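Long-range contacts in ESX secretion system protein EccC (Thermomonospora curvata, PDB 4NH0), which forms part of the ESX type VII secretion system that exports EsxA and EsxB, has weak ATPase activity and may act as its translocase motor: residues S333-F339 and R357-A361; L341-G347 and A361-E367; D378-E383 and P640-R644; G478-A484 and A496-P501. All coordinates share one frame. Residue numbers count along the deposited sequence, not the author numbering.

Interaction 1 (S333-F339 and R357-A361); sequences SPEVLNF and RHVSA
Ser333 opens a tight turn: its O accepts a hydrogen bond from Val336 N at 3.0 Å and a weak one from Leu337 N at 3.1 Å. Within that turn Pro334 lays its ring on His358, CG standing 3.5 Å from the imidazole centroid and 10° off the ring normal, a CH-pi contact, while Pro334 CG also meets Arg357 CB at 3.7 Å. The His358 side chain (chi1 m) has its own polar partner next door, NE2 bonding to His332 O, and Trp269 meets its ring nearly at right angles. From Leu337 the chain is extended and enters strand 337-343; Leu337 O passes 3.7 Å from His358 CD2. At Asn338 the backbone draws close, CA lying 3.2 Å from His358 O in a CA-H...O contact. Phe339 then brackets Val359 as a parallel bridge, CA to CA 4.6 Å: Phe339 N donates to His358 O at 2.8 Å and Phe339 O accepts from Ser360 N at 3.0 Å. The Phe339 ring (chi1 m) has His358 CB at its edge, 3.5 Å from CD2, and packs beyond it on helix 317-329. At Ser360 segment 357-361 turns a corner, the serine OG bonded to His591 O. This is the start of the parallel pairing between two neighbouring strands at the sheet margin of the first FtsK domain, a P-loop NTPase fold.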
loop_
_atom_site.group_PDB
_atom_site.type_symbol
_atom_site.label_atom_id
_atom_site.label_comp_id
_atom_site.label_asym_id
_atom_site.label_seq_id
_atom_site.Cartn_x
_atom_site.Cartn_y
_atom_site.Cartn_z
ATOM N N SER A 333 -10.894 34.812 -31.457
ATOM C CA SER A 333 -11.029 34.714 -30.010
ATOM C C SER A 333 -10.845 33.268 -29.570
ATOM O O SER A 333 -11.066 32.350 -30.359
ATOM C CB SER A 333 -12.396 35.239 -29.564
ATOM O OG SER A 333 -13.437 34.398 -30.026
ATOM N N PRO A 334 -10.439 33.055 -28.307
ATOM C CA PRO A 334 -10.341 31.698 -27.761
ATOM C C PRO A 334 -11.694 30.997 -27.766
ATOM O O PRO A 334 -11.771 29.774 -27.652
ATOM C CB PRO A 334 -9.850 31.927 -26.329
ATOM C CG PRO A 334 -9.185 33.255 -26.364
ATOM C CD PRO A 334 -9.964 34.067 -27.348
ATOM N N GLU A 335 -12.749 31.790 -27.903
ATOM C CA GLU A 335 -14.113 31.290 -27.958
ATOM C C GLU A 335 -14.349 30.446 -29.208
ATOM O O GLU A 335 -15.183 29.543 -29.207
ATOM C CB GLU A 335 -15.094 32.465 -27.917
ATOM C CG GLU A 335 -16.518 32.102 -27.544
ATOM C CD GLU A 335 -17.360 33.326 -27.239
ATOM O OE1 GLU A 335 -18.365 33.552 -27.946
ATOM O OE2 GLU A 335 -17.014 34.066 -26.294
ATOM N N VAL A 336 -13.606 30.740 -30.271
ATOM C CA VAL A 336 -13.804 30.062 -31.548
ATOM C C VAL A 336 -12.565 29.317 -32.037
ATOM O O VAL A 336 -12.604 28.666 -33.080
ATOM C CB VAL A 336 -14.230 31.055 -32.645
ATOM C CG1 VAL A 336 -15.565 31.688 -32.298
ATOM C CG2 VAL A 336 -13.163 32.117 -32.840
ATOM N N LEU A 337 -11.473 29.399 -31.284
ATOM C CA LEU A 337 -10.235 28.743 -31.694
ATOM C C LEU A 337 -9.336 28.369 -30.519
ATOM O O LEU A 337 -8.978 29.219 -29.704
ATOM C CB LEU A 337 -9.464 29.639 -32.665
ATOM C CG LEU A 337 -8.145 29.078 -33.196
ATOM C CD1 LEU A 337 -8.378 27.758 -33.906
ATOM C CD2 LEU A 337 -7.480 30.077 -34.125
ATOM N N ASN A 338 -8.971 27.093 -30.445
ATOM C CA ASN A 338 -8.036 26.614 -29.432
ATOM C C ASN A 338 -6.863 25.867 -30.058
ATOM O O ASN A 338 -7.009 25.233 -31.102
ATOM C CB ASN A 338 -8.749 25.714 -28.422
ATOM C CG ASN A 338 -9.612 26.496 -27.451
ATOM O OD1 ASN A 338 -9.508 27.718 -27.357
ATOM N ND2 ASN A 338 -10.463 25.791 -26.717
ATOM N N PHE A 339 -5.703 25.940 -29.414
ATOM C CA PHE A 339 -4.495 25.316 -29.945
ATOM C C PHE A 339 -4.007 24.146 -29.100
ATOM O O PHE A 339 -4.172 24.129 -27.882
ATOM C CB PHE A 339 -3.365 26.342 -30.059
ATOM C CG PHE A 339 -3.625 27.429 -31.059
ATOM C CD1 PHE A 339 -3.512 27.181 -32.415
ATOM C CD2 PHE A 339 -3.960 28.704 -30.641
ATOM C CE1 PHE A 339 -3.745 28.182 -33.336
ATOM C CE2 PHE A 339 -4.194 29.708 -31.558
ATOM C CZ PHE A 339 -4.086 29.447 -32.906
ATOM N N ARG A 357 -4.956 32.514 -24.013
ATOM C CA ARG A 357 -6.107 31.719 -23.602
ATOM C C ARG A 357 -6.495 30.720 -24.684
ATOM O O ARG A 357 -7.293 29.815 -24.449
ATOM C CB ARG A 357 -7.295 32.626 -23.275
ATOM C CG ARG A 357 -7.083 33.524 -22.069
ATOM C CD ARG A 357 -7.007 32.716 -20.785
ATOM N NE ARG A 357 -6.982 33.573 -19.604
ATOM C CZ ARG A 357 -8.067 34.071 -19.021
ATOM N NH1 ARG A 357 -9.268 33.798 -19.513
ATOM N NH2 ARG A 357 -7.953 34.843 -17.950
ATOM N N HIS A 358 -5.932 30.892 -25.874
ATOM C CA HIS A 358 -6.202 29.989 -26.983
ATOM C C HIS A 358 -5.529 28.642 -26.760
ATOM O O HIS A 358 -6.044 27.602 -27.165
ATOM C CB HIS A 358 -5.721 30.591 -28.303
ATOM C CG HIS A 358 -6.247 31.965 -28.574
ATOM N ND1 HIS A 358 -5.781 33.085 -27.919
ATOM C CD2 HIS A 358 -7.193 32.402 -29.439
ATOM C CE1 HIS A 358 -6.420 34.150 -28.365
ATOM N NE2 HIS A 358 -7.282 33.764 -29.288
ATOM N N VAL A 359 -4.371 28.668 -26.111
ATOM C CA VAL A 359 -3.566 27.467 -25.944
ATOM C C VAL A 359 -4.081 26.571 -24.825
ATOM O O VAL A 359 -4.036 26.937 -23.652
ATOM C CB VAL A 359 -2.101 27.818 -25.657
ATOM C CG1 VAL A 359 -1.266 26.557 -25.614
ATOM C CG2 VAL A 359 -1.572 28.771 -26.716
ATOM N N SER A 360 -4.563 25.391 -25.200
ATOM C CA SER A 360 -5.040 24.418 -24.228
ATOM C C SER A 360 -3.882 23.649 -23.607
ATOM O O SER A 360 -3.922 23.298 -22.428
ATOM C CB SER A 360 -6.024 23.446 -24.878
ATOM O OG SER A 360 -6.376 22.409 -23.981
ATOM N N ALA A 361 -2.848 23.392 -24.404
ATOM C CA ALA A 361 -1.709 22.609 -23.939
ATOM C C ALA A 361 -0.463 22.817 -24.794
ATOM O O ALA A 361 -0.539 22.882 -26.019
ATOM C CB ALA A 361 -2.071 21.136 -23.907
#

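Interaction 2 (L341-G347 and A361-E367); sequences LVDFKGG and AIITNLE
Strands 341-343 and 361-364 run side by side in parallel, their axes 4.8 Å apart, with their N-to-C directions 2° apart. Leu341 pairs with Ile362 (CA to CA 4.9 Å) and Val342 with Ile363 (4.8 Å between CA atoms). Leu341 N donates to Ala361 O at 3.1 Å, Ile363 N to Leu341 O at 2.9 Å, and Asp343 N to Ile363 O at 3.0 Å. Beyond the strands both segments bend, and Phe344 O becomes a double acceptor, from Leu366 N at 2.7 Å and Glu367 N at 2.9 Å. This is the edge of the parallel part of the mixed P-loop NTPase sheet in the first FtsK domain: 359-364 is an outermost strand, and strand 418-424 flanks 337-343 on its other side. At the strand end, Asp343 OD1 accepts from Lys345 N at 3.3 Å, an Asx turn, and the Asp343 side chain lies about 6 Å from that of Lys317 in the predicted ATP site; the Phe344 side chain is about 4 Å from that of Glu425, the inferred active-site residue. One sheet face carries Val342 and Ile363, CG2 to CD1 4.2 Å, backed by Met376 of helix 371-394; Leu341 and Ile362 share the other. Phe344 (chi1 t) receives Glu367 CB over its ring, 4.2 Å from the centroid, and its CD1 lies 4.0 Å from Leu366 CB. Glu367 OE2 takes a weak hydrogen bond from Gly346 N at 3.4 Å.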
loop_
_atom_site.group_PDB
_atom_site.type_symbol
_atom_site.label_atom_id
_atom_site.label_comp_id
_atom_site.label_asym_id
_atom_site.label_seq_id
_atom_site.Cartn_x
_atom_site.Cartn_y
_atom_site.Cartn_z
ATOM N N LEU A 341 -0.295 22.713 -29.061
ATOM C CA LEU A 341 1.042 22.866 -29.612
ATOM C C LEU A 341 1.961 21.744 -29.144
ATOM O O LEU A 341 2.247 21.616 -27.955
ATOM C CB LEU A 341 1.612 24.229 -29.222
ATOM C CG LEU A 341 0.660 25.386 -29.533
ATOM C CD1 LEU A 341 1.229 26.712 -29.060
ATOM C CD2 LEU A 341 0.344 25.431 -31.019
ATOM N N VAL A 342 2.419 20.931 -30.091
ATOM C CA VAL A 342 3.209 19.751 -29.769
ATOM C C VAL A 342 4.555 19.739 -30.487
ATOM O O VAL A 342 4.625 19.934 -31.698
ATOM C CB VAL A 342 2.447 18.461 -30.129
ATOM C CG1 VAL A 342 3.270 17.236 -29.772
ATOM C CG2 VAL A 342 1.101 18.425 -29.425
ATOM N N ASP A 343 5.621 19.512 -29.726
ATOM C CA ASP A 343 6.950 19.329 -30.296
ATOM C C ASP A 343 7.554 18.038 -29.757
ATOM O O ASP A 343 7.689 17.868 -28.547
ATOM C CB ASP A 343 7.853 20.521 -29.974
ATOM C CG ASP A 343 9.073 20.591 -30.876
ATOM O OD1 ASP A 343 9.428 19.562 -31.488
ATOM O OD2 ASP A 343 9.679 21.679 -30.974
ATOM N N PHE A 344 7.911 17.129 -30.658
ATOM C CA PHE A 344 8.448 15.832 -30.262
ATOM C C PHE A 344 9.796 15.967 -29.563
ATOM O O PHE A 344 10.053 15.301 -28.561
ATOM C CB PHE A 344 8.581 14.913 -31.477
ATOM C CG PHE A 344 9.210 13.588 -31.163
ATOM C CD1 PHE A 344 8.523 12.636 -30.432
ATOM C CD2 PHE A 344 10.488 13.292 -31.604
ATOM C CE1 PHE A 344 9.098 11.416 -30.142
ATOM C CE2 PHE A 344 11.069 12.072 -31.317
ATOM C CZ PHE A 344 10.372 11.134 -30.585
ATOM N N LYS A 345 10.652 16.831 -30.098
ATOM C CA LYS A 345 11.955 17.079 -29.496
ATOM C C LYS A 345 11.927 18.374 -28.687
ATOM O O LYS A 345 10.990 19.163 -28.799
ATOM C CB LYS A 345 13.044 17.133 -30.572
ATOM C CG LYS A 345 12.951 16.001 -31.589
ATOM C CD LYS A 345 14.184 15.929 -32.476
ATOM C CE LYS A 345 15.463 15.949 -31.653
ATOM N NZ LYS A 345 16.666 15.675 -32.487
ATOM N N GLY A 346 12.956 18.590 -27.873
ATOM C CA GLY A 346 12.991 19.724 -26.966
ATOM C C GLY A 346 13.126 21.081 -27.631
ATOM O O GLY A 346 14.000 21.871 -27.273
ATOM N N GLY A 347 12.254 21.360 -28.593
ATOM C CA GLY A 347 12.264 22.636 -29.281
ATOM C C GLY A 347 11.524 23.702 -28.499
ATOM O O GLY A 347 10.497 23.429 -27.878
ATOM N N ALA A 361 -2.848 23.392 -24.404
ATOM C CA ALA A 361 -1.709 22.609 -23.939
ATOM C C ALA A 361 -0.463 22.817 -24.794
ATOM O O ALA A 361 -0.539 22.882 -26.019
ATOM C CB ALA A 361 -2.071 21.136 -23.907
ATOM N N ILE A 362 0.686 22.919 -24.131
ATOM C CA ILE A 362 1.974 22.948 -24.815
ATOM C C ILE A 362 2.774 21.709 -24.435
ATOM O O ILE A 362 3.409 21.666 -23.381
ATOM C CB ILE A 362 2.786 24.210 -24.470
ATOM C CG1 ILE A 362 2.008 25.468 -24.848
ATOM C CG2 ILE A 362 4.127 24.193 -25.188
ATOM C CD1 ILE A 362 2.732 26.754 -24.529
ATOM N N ILE A 363 2.731 20.697 -25.292
ATOM C CA ILE A 363 3.418 19.443 -25.024
ATOM C C ILE A 363 4.787 19.421 -25.693
ATOM O O ILE A 363 4.902 19.136 -26.883
ATOM C CB ILE A 363 2.594 18.240 -25.504
ATOM C CG1 ILE A 363 1.154 18.351 -25.000
ATOM C CG2 ILE A 363 3.228 16.942 -25.038
ATOM C CD1 ILE A 363 0.242 17.263 -25.516
ATOM N N THR A 364 5.822 19.728 -24.918
ATOM C CA THR A 364 7.179 19.782 -25.444
ATOM C C THR A 364 8.033 18.636 -24.919
ATOM O O THR A 364 7.765 18.095 -23.846
ATOM C CB THR A 364 7.864 21.116 -25.092
ATOM O OG1 THR A 364 9.250 21.050 -25.446
ATOM C CG2 THR A 364 7.743 21.399 -23.604
ATOM N N ASN A 365 9.053 18.273 -25.691
ATOM C CA ASN A 365 10.030 17.265 -25.295
ATOM C C ASN A 365 9.398 15.912 -24.975
ATOM O O ASN A 365 9.134 15.597 -23.815
ATOM C CB ASN A 365 10.834 17.764 -24.091
ATOM C CG ASN A 365 12.072 16.934 -23.829
ATOM O OD1 ASN A 365 12.466 16.106 -24.649
ATOM N ND2 ASN A 365 12.698 17.158 -22.680
ATOM N N LEU A 366 9.159 15.115 -26.013
ATOM C CA LEU A 366 8.563 13.794 -25.847
ATOM C C LEU A 366 9.550 12.687 -26.192
ATOM O O LEU A 366 9.294 11.513 -25.926
ATOM C CB LEU A 366 7.310 13.660 -26.711
ATOM C CG LEU A 366 6.131 14.550 -26.325
ATOM C CD1 LEU A 366 4.932 14.258 -27.207
ATOM C CD2 LEU A 366 5.786 14.351 -24.861
ATOM N N GLU A 367 10.675 13.069 -26.785
ATOM C CA GLU A 367 11.703 12.112 -27.174
ATOM C C GLU A 367 12.316 11.435 -25.952
ATOM O O GLU A 367 12.842 10.327 -26.043
ATOM C CB GLU A 367 12.797 12.805 -27.992
ATOM C CG GLU A 367 13.740 13.656 -27.157
ATOM C CD GLU A 367 14.605 14.580 -27.989
ATOM O OE1 GLU A 367 15.131 14.130 -29.027
ATOM O OE2 GLU A 367 14.764 15.756 -27.600
#

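Interaction 3 (D378-E383 and P640-R644); sequences DALHGE and PFDQR
A type I beta turn, Pro640 to Gln643, in the hairpin between strands 631-639 and 644-651 seats on helix 371-394 and so joins the second FtsK domain to the first, consistent with the rigid chain of ATPase domains. Pro640 points its CB toward the helix, and its O lies 3.6 Å from Ala379 CA in a CA-H...O contact. Phe641 makes the closest backbone approach, CA to CA 4.7 Å from Gly382; its CA lies 3.4 Å from Asp378 O and its O 3.4 Å from Gly382 CA. A CB on Gly382 would collide with that oxygen. The Phe641 ring (chi1 t) lies with one face over Gly382 CA, 4.0 Å from the centroid, and turns its edge to the face of His381: centroids 5.4 Å apart, planes at 83°. Gln643, left-handed at 57/37, begins a G1 bulge with Arg644 opposite Arg639. Its side chain reaches Glu383, which is salt-bridged to Arg386 and Arg387: Gln643 NE2 donates weakly to Ala379 O at 3.5 Å and in a short, nearly straight hydrogen bond (175°) to Glu383 OE2 at 2.8 Å.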
loop_
_atom_site.group_PDB
_atom_site.type_symbol
_atom_site.label_atom_id
_atom_site.label_comp_id
_atom_site.label_asym_id
_atom_site.label_seq_id
_atom_site.Cartn_x
_atom_site.Cartn_y
_atom_site.Cartn_z
ATOM N N ASP A 378 -4.065 8.927 -26.288
ATOM C CA ASP A 378 -5.355 8.764 -25.629
ATOM C C ASP A 378 -5.980 10.104 -25.255
ATOM O O ASP A 378 -7.202 10.239 -25.224
ATOM C CB ASP A 378 -5.204 7.891 -24.382
ATOM C CG ASP A 378 -4.705 6.496 -24.704
ATOM O OD1 ASP A 378 -4.996 5.999 -25.812
ATOM O OD2 ASP A 378 -4.022 5.894 -23.849
ATOM N N ALA A 379 -5.139 11.092 -24.970
ATOM C CA ALA A 379 -5.618 12.422 -24.616
ATOM C C ALA A 379 -6.303 13.082 -25.807
ATOM O O ALA A 379 -7.286 13.805 -25.649
ATOM C CB ALA A 379 -4.473 13.286 -24.117
ATOM N N LEU A 380 -5.776 12.824 -27.000
ATOM C CA LEU A 380 -6.346 13.369 -28.225
ATOM C C LEU A 380 -7.458 12.471 -28.748
ATOM O O LEU A 380 -8.481 12.956 -29.231
ATOM C CB LEU A 380 -5.263 13.545 -29.288
ATOM C CG LEU A 380 -4.184 14.578 -28.961
ATOM C CD1 LEU A 380 -3.128 14.620 -30.050
ATOM C CD2 LEU A 380 -4.805 15.949 -28.760
ATOM N N HIS A 381 -7.249 11.162 -28.649
ATOM C CA HIS A 381 -8.263 10.186 -29.030
ATOM C C HIS A 381 -9.530 10.409 -28.216
ATOM O O HIS A 381 -10.640 10.225 -28.714
ATOM C CB HIS A 381 -7.738 8.762 -28.829
ATOM C CG HIS A 381 -8.708 7.692 -29.227
ATOM N ND1 HIS A 381 -9.817 7.940 -30.006
ATOM C CD2 HIS A 381 -8.732 6.367 -28.949
ATOM C CE1 HIS A 381 -10.483 6.815 -30.192
ATOM N NE2 HIS A 381 -9.846 5.846 -29.562
ATOM N N GLY A 382 -9.355 10.812 -26.963
ATOM C CA GLY A 382 -10.475 11.124 -26.098
ATOM C C GLY A 382 -11.178 12.397 -26.525
ATOM O O GLY A 382 -12.392 12.522 -26.378
ATOM N N GLU A 383 -10.411 13.343 -27.056
ATOM C CA GLU A 383 -10.970 14.606 -27.523
ATOM C C GLU A 383 -11.836 14.391 -28.757
ATOM O O GLU A 383 -12.873 15.034 -28.920
ATOM C CB GLU A 383 -9.855 15.608 -27.826
ATOM C CG GLU A 383 -10.344 16.943 -28.367
ATOM C CD GLU A 383 -11.134 17.738 -27.347
ATOM O OE1 GLU A 383 -11.507 18.890 -27.651
ATOM O OE2 GLU A 383 -11.378 17.218 -26.239
ATOM N N PRO A 640 -6.153 9.757 -18.740
ATOM C CA PRO A 640 -5.876 10.706 -19.823
ATOM C C PRO A 640 -6.937 10.688 -20.918
ATOM O O PRO A 640 -7.221 11.730 -21.508
ATOM C CB PRO A 640 -4.527 10.231 -20.367
ATOM C CG PRO A 640 -4.482 8.782 -20.038
ATOM C CD PRO A 640 -5.182 8.649 -18.718
ATOM N N PHE A 641 -7.509 9.518 -21.186
ATOM C CA PHE A 641 -8.550 9.387 -22.199
ATOM C C PHE A 641 -9.775 10.209 -21.822
ATOM O O PHE A 641 -10.385 10.858 -22.670
ATOM C CB PHE A 641 -8.936 7.919 -22.387
ATOM C CG PHE A 641 -9.998 7.699 -23.429
ATOM C CD1 PHE A 641 -11.337 7.640 -23.075
ATOM C CD2 PHE A 641 -9.657 7.550 -24.762
ATOM C CE1 PHE A 641 -12.313 7.438 -24.032
ATOM C CE2 PHE A 641 -10.628 7.348 -25.722
ATOM C CZ PHE A 641 -11.958 7.291 -25.358
ATOM N N ASP A 642 -10.128 10.174 -20.542
ATOM C CA ASP A 642 -11.281 10.911 -20.045
ATOM C C ASP A 642 -10.897 12.347 -19.706
ATOM O O ASP A 642 -11.715 13.115 -19.200
ATOM C CB ASP A 642 -11.872 10.211 -18.822
ATOM C CG ASP A 642 -12.190 8.751 -19.084
ATOM O OD1 ASP A 642 -13.329 8.452 -19.498
ATOM O OD2 ASP A 642 -11.297 7.903 -18.878
ATOM N N GLN A 643 -9.643 12.691 -19.990
ATOM C CA GLN A 643 -9.119 14.041 -19.797
ATOM C C GLN A 643 -9.277 14.527 -18.361
ATOM O O GLN A 643 -9.547 15.703 -18.122
ATOM C CB GLN A 643 -9.802 15.019 -20.756
ATOM C CG GLN A 643 -9.575 14.700 -22.223
ATOM C CD GLN A 643 -10.260 15.686 -23.144
ATOM O OE1 GLN A 643 -10.968 16.586 -22.695
ATOM N NE2 GLN A 643 -10.050 15.524 -24.444
ATOM N N ARG A 644 -9.105 13.615 -17.411
ATOM C CA ARG A 644 -9.181 13.970 -16.000
ATOM C C ARG A 644 -8.279 13.072 -15.168
ATOM O O ARG A 644 -7.687 12.122 -15.678
ATOM C CB ARG A 644 -10.621 13.879 -15.493
ATOM C CG ARG A 644 -11.166 12.464 -15.424
ATOM C CD ARG A 644 -12.571 12.442 -14.848
ATOM N NE ARG A 644 -13.037 11.080 -14.607
ATOM C CZ ARG A 644 -13.711 10.355 -15.493
ATOM N NH1 ARG A 644 -14.003 10.863 -16.682
ATOM N NH2 ARG A 644 -14.094 9.123 -15.189
#

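Interaction 4 (G478-A484 and A496-P501); sequences GLRTFSA and AYELPP
This is a loop-to-loop packing contact in the first FtsK domain, where the chain leaving strand 473-479 meets the segment between helix 484-489 and strand 505-510. The closest backbone pairs are Arg480 with Ala496 (5.0 Å) and Thr481 with Tyr497 (5.2 Å), CA to CA. Ala496 O receives a weak hydrogen bond from Thr481 N at 3.4 Å and approaches Arg480 CA at 3.4 Å; Ala496 CB lies 3.2 Å from Leu479 O. Strand 473-479 adjoins P-loop strand 306-310 in this NTPase sheet, placing the contact beside the predicted ATP site: Arg480 NH2 bonds to Thr313 O, and Leu479 touches Ser315. The Arg480 side chain (chi1 t) runs along the second segment, CD 3.4 Å from Leu499 O and 3.7 Å from Pro500 O. Leu499 CD1 packs 3.8 Å from Leu479 C. Tyr497 (chi1 t) lies against the turn into helix 484-489, CE1 3.0 Å from Phe482 O and CD1 3.3 Å from Ser483 C. Ser483 N-caps that helix through Glu486 N, while Thr481 OG1 donates to Ser483 O at 2.9 Å.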
loop_
_atom_site.group_PDB
_atom_site.type_symbol
_atom_site.label_atom_id
_atom_site.label_comp_id
_atom_site.label_asym_id
_atom_site.label_seq_id
_atom_site.Cartn_x
_atom_site.Cartn_y
_atom_site.Cartn_z
ATOM N N GLY A 478 6.466 24.078 -48.211
ATOM C CA GLY A 478 7.817 23.577 -48.356
ATOM C C GLY A 478 8.872 24.659 -48.264
ATOM O O GLY A 478 9.060 25.437 -49.197
ATOM N N LEU A 479 9.560 24.711 -47.130
ATOM C CA LEU A 479 10.706 25.593 -46.978
ATOM C C LEU A 479 11.928 24.932 -47.602
ATOM O O LEU A 479 11.795 23.985 -48.375
ATOM C CB LEU A 479 10.958 25.913 -45.505
ATOM C CG LEU A 479 9.772 26.497 -44.738
ATOM C CD1 LEU A 479 10.180 26.862 -43.324
ATOM C CD2 LEU A 479 9.210 27.705 -45.465
ATOM N N ARG A 480 13.115 25.424 -47.270
ATOM C CA ARG A 480 14.337 24.836 -47.803
ATOM C C ARG A 480 14.540 23.427 -47.256
ATOM O O ARG A 480 14.794 23.245 -46.065
ATOM C CB ARG A 480 15.548 25.710 -47.478
ATOM C CG ARG A 480 16.859 25.149 -47.998
ATOM C CD ARG A 480 17.996 26.134 -47.808
ATOM N NE ARG A 480 18.084 26.602 -46.429
ATOM C CZ ARG A 480 18.559 25.874 -45.425
ATOM N NH1 ARG A 480 18.983 24.637 -45.643
ATOM N NH2 ARG A 480 18.605 26.380 -44.201
ATOM N N THR A 481 14.419 22.435 -48.132
ATOM C CA THR A 481 14.547 21.039 -47.731
ATOM C C THR A 481 16.003 20.589 -47.724
ATOM O O THR A 481 16.893 21.326 -48.147
ATOM C CB THR A 481 13.744 20.112 -48.659
ATOM O OG1 THR A 481 14.240 20.225 -49.998
ATOM C CG2 THR A 481 12.272 20.485 -48.637
ATOM N N PHE A 482 16.236 19.373 -47.242
ATOM C CA PHE A 482 17.584 18.821 -47.176
ATOM C C PHE A 482 17.996 18.200 -48.504
ATOM O O PHE A 482 19.105 18.423 -48.982
ATOM C CB PHE A 482 17.686 17.779 -46.059
ATOM C CG PHE A 482 19.051 17.163 -45.929
ATOM C CD1 PHE A 482 20.026 17.770 -45.156
ATOM C CD2 PHE A 482 19.358 15.977 -46.576
ATOM C CE1 PHE A 482 21.282 17.209 -45.033
ATOM C CE2 PHE A 482 20.613 15.411 -46.458
ATOM C CZ PHE A 482 21.576 16.027 -45.684
ATOM N N SER A 483 17.104 17.408 -49.087
ATOM C CA SER A 483 17.391 16.746 -50.351
ATOM C C SER A 483 16.396 17.161 -51.424
ATOM O O SER A 483 15.393 17.813 -51.137
ATOM C CB SER A 483 17.372 15.228 -50.183
ATOM O OG SER A 483 16.043 14.736 -50.183
ATOM N N ALA A 484 16.680 16.779 -52.662
ATOM C CA ALA A 484 15.808 17.110 -53.777
ATOM C C ALA A 484 14.529 16.282 -53.732
ATOM O O ALA A 484 13.461 16.765 -54.098
ATOM C CB ALA A 484 16.533 16.900 -55.097
ATOM N N ALA A 496 12.447 23.344 -53.770
ATOM C CA ALA A 496 12.700 23.750 -52.390
ATOM C C ALA A 496 14.155 23.520 -51.998
ATOM O O ALA A 496 14.669 24.166 -51.086
ATOM C CB ALA A 496 11.774 23.010 -51.443
ATOM N N TYR A 497 14.811 22.595 -52.690
ATOM C CA TYR A 497 16.218 22.302 -52.442
ATOM C C TYR A 497 17.093 23.488 -52.828
ATOM O O TYR A 497 18.136 23.729 -52.220
ATOM C CB TYR A 497 16.649 21.053 -53.219
ATOM C CG TYR A 497 18.090 20.644 -53.000
ATOM C CD1 TYR A 497 18.432 19.753 -51.994
ATOM C CD2 TYR A 497 19.108 21.139 -53.807
ATOM C CE1 TYR A 497 19.743 19.371 -51.792
ATOM C CE2 TYR A 497 20.424 20.764 -53.609
ATOM C CZ TYR A 497 20.734 19.880 -52.600
ATOM O OH TYR A 497 22.041 19.500 -52.396
ATOM N N GLU A 498 16.651 24.227 -53.839
ATOM C CA GLU A 498 17.446 25.302 -54.420
ATOM C C GLU A 498 17.156 26.655 -53.781
ATOM O O GLU A 498 17.677 27.680 -54.221
ATOM C CB GLU A 498 17.194 25.374 -55.925
ATOM C CG GLU A 498 17.045 24.013 -56.579
ATOM C CD GLU A 498 16.291 24.077 -57.890
ATOM O OE1 GLU A 498 15.893 25.189 -58.295
ATOM O OE2 GLU A 498 16.087 23.013 -58.512
ATOM N N LEU A 499 16.322 26.658 -52.748
ATOM C CA LEU A 499 15.994 27.887 -52.038
ATOM C C LEU A 499 17.212 28.436 -51.306
ATOM O O LEU A 499 18.022 27.668 -50.788
ATOM C CB LEU A 499 14.845 27.649 -51.058
ATOM C CG LEU A 499 13.461 27.563 -51.698
ATOM C CD1 LEU A 499 12.414 27.167 -50.673
ATOM C CD2 LEU A 499 13.107 28.892 -52.343
ATOM N N PRO A 500 17.349 29.771 -51.272
ATOM C CA PRO A 500 18.475 30.444 -50.616
ATOM C C PRO A 500 18.649 30.020 -49.161
ATOM O O PRO A 500 17.657 29.751 -48.485
ATOM C CB PRO A 500 18.096 31.925 -50.707
ATOM C CG PRO A 500 17.220 32.010 -51.902
ATOM C CD PRO A 500 16.434 30.731 -51.915
ATOM N N PRO A 501 19.903 29.956 -48.689
ATOM C CA PRO A 501 20.227 29.586 -47.306
ATOM C C PRO A 501 19.583 30.522 -46.290
ATOM O O PRO A 501 19.381 30.134 -45.140
ATOM C CB PRO A 501 21.754 29.700 -47.261
ATOM C CG PRO A 501 22.187 29.530 -48.675
ATOM C CD PRO A 501 21.114 30.178 -49.496
#

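Interactions 1 and 2 join the same two strands, 337-343 and 359-364, share Ala361 and touch where Val359 CG2 meets Leu341 CD1 at 4.2 Å. Interaction 1 is buried and begins the parallel pairing; interaction 2 continues it toward the predicted ATP site, where main-chain bonds carry on past the strand ends into partly exposed loops. Interactions 2, 3 and 4 are partly buried. Helix 371-394, which follows strand 359-364, carries interaction 3, centred about 17 Å from the centres of 1 and 2: here side-chain amide, carboxylate and aromatic groups join two domains. Interaction 4 reaches the same sheet as 1 and 2; one weak backbone bond and loop packing replace regular strand pairing beside the P-loop.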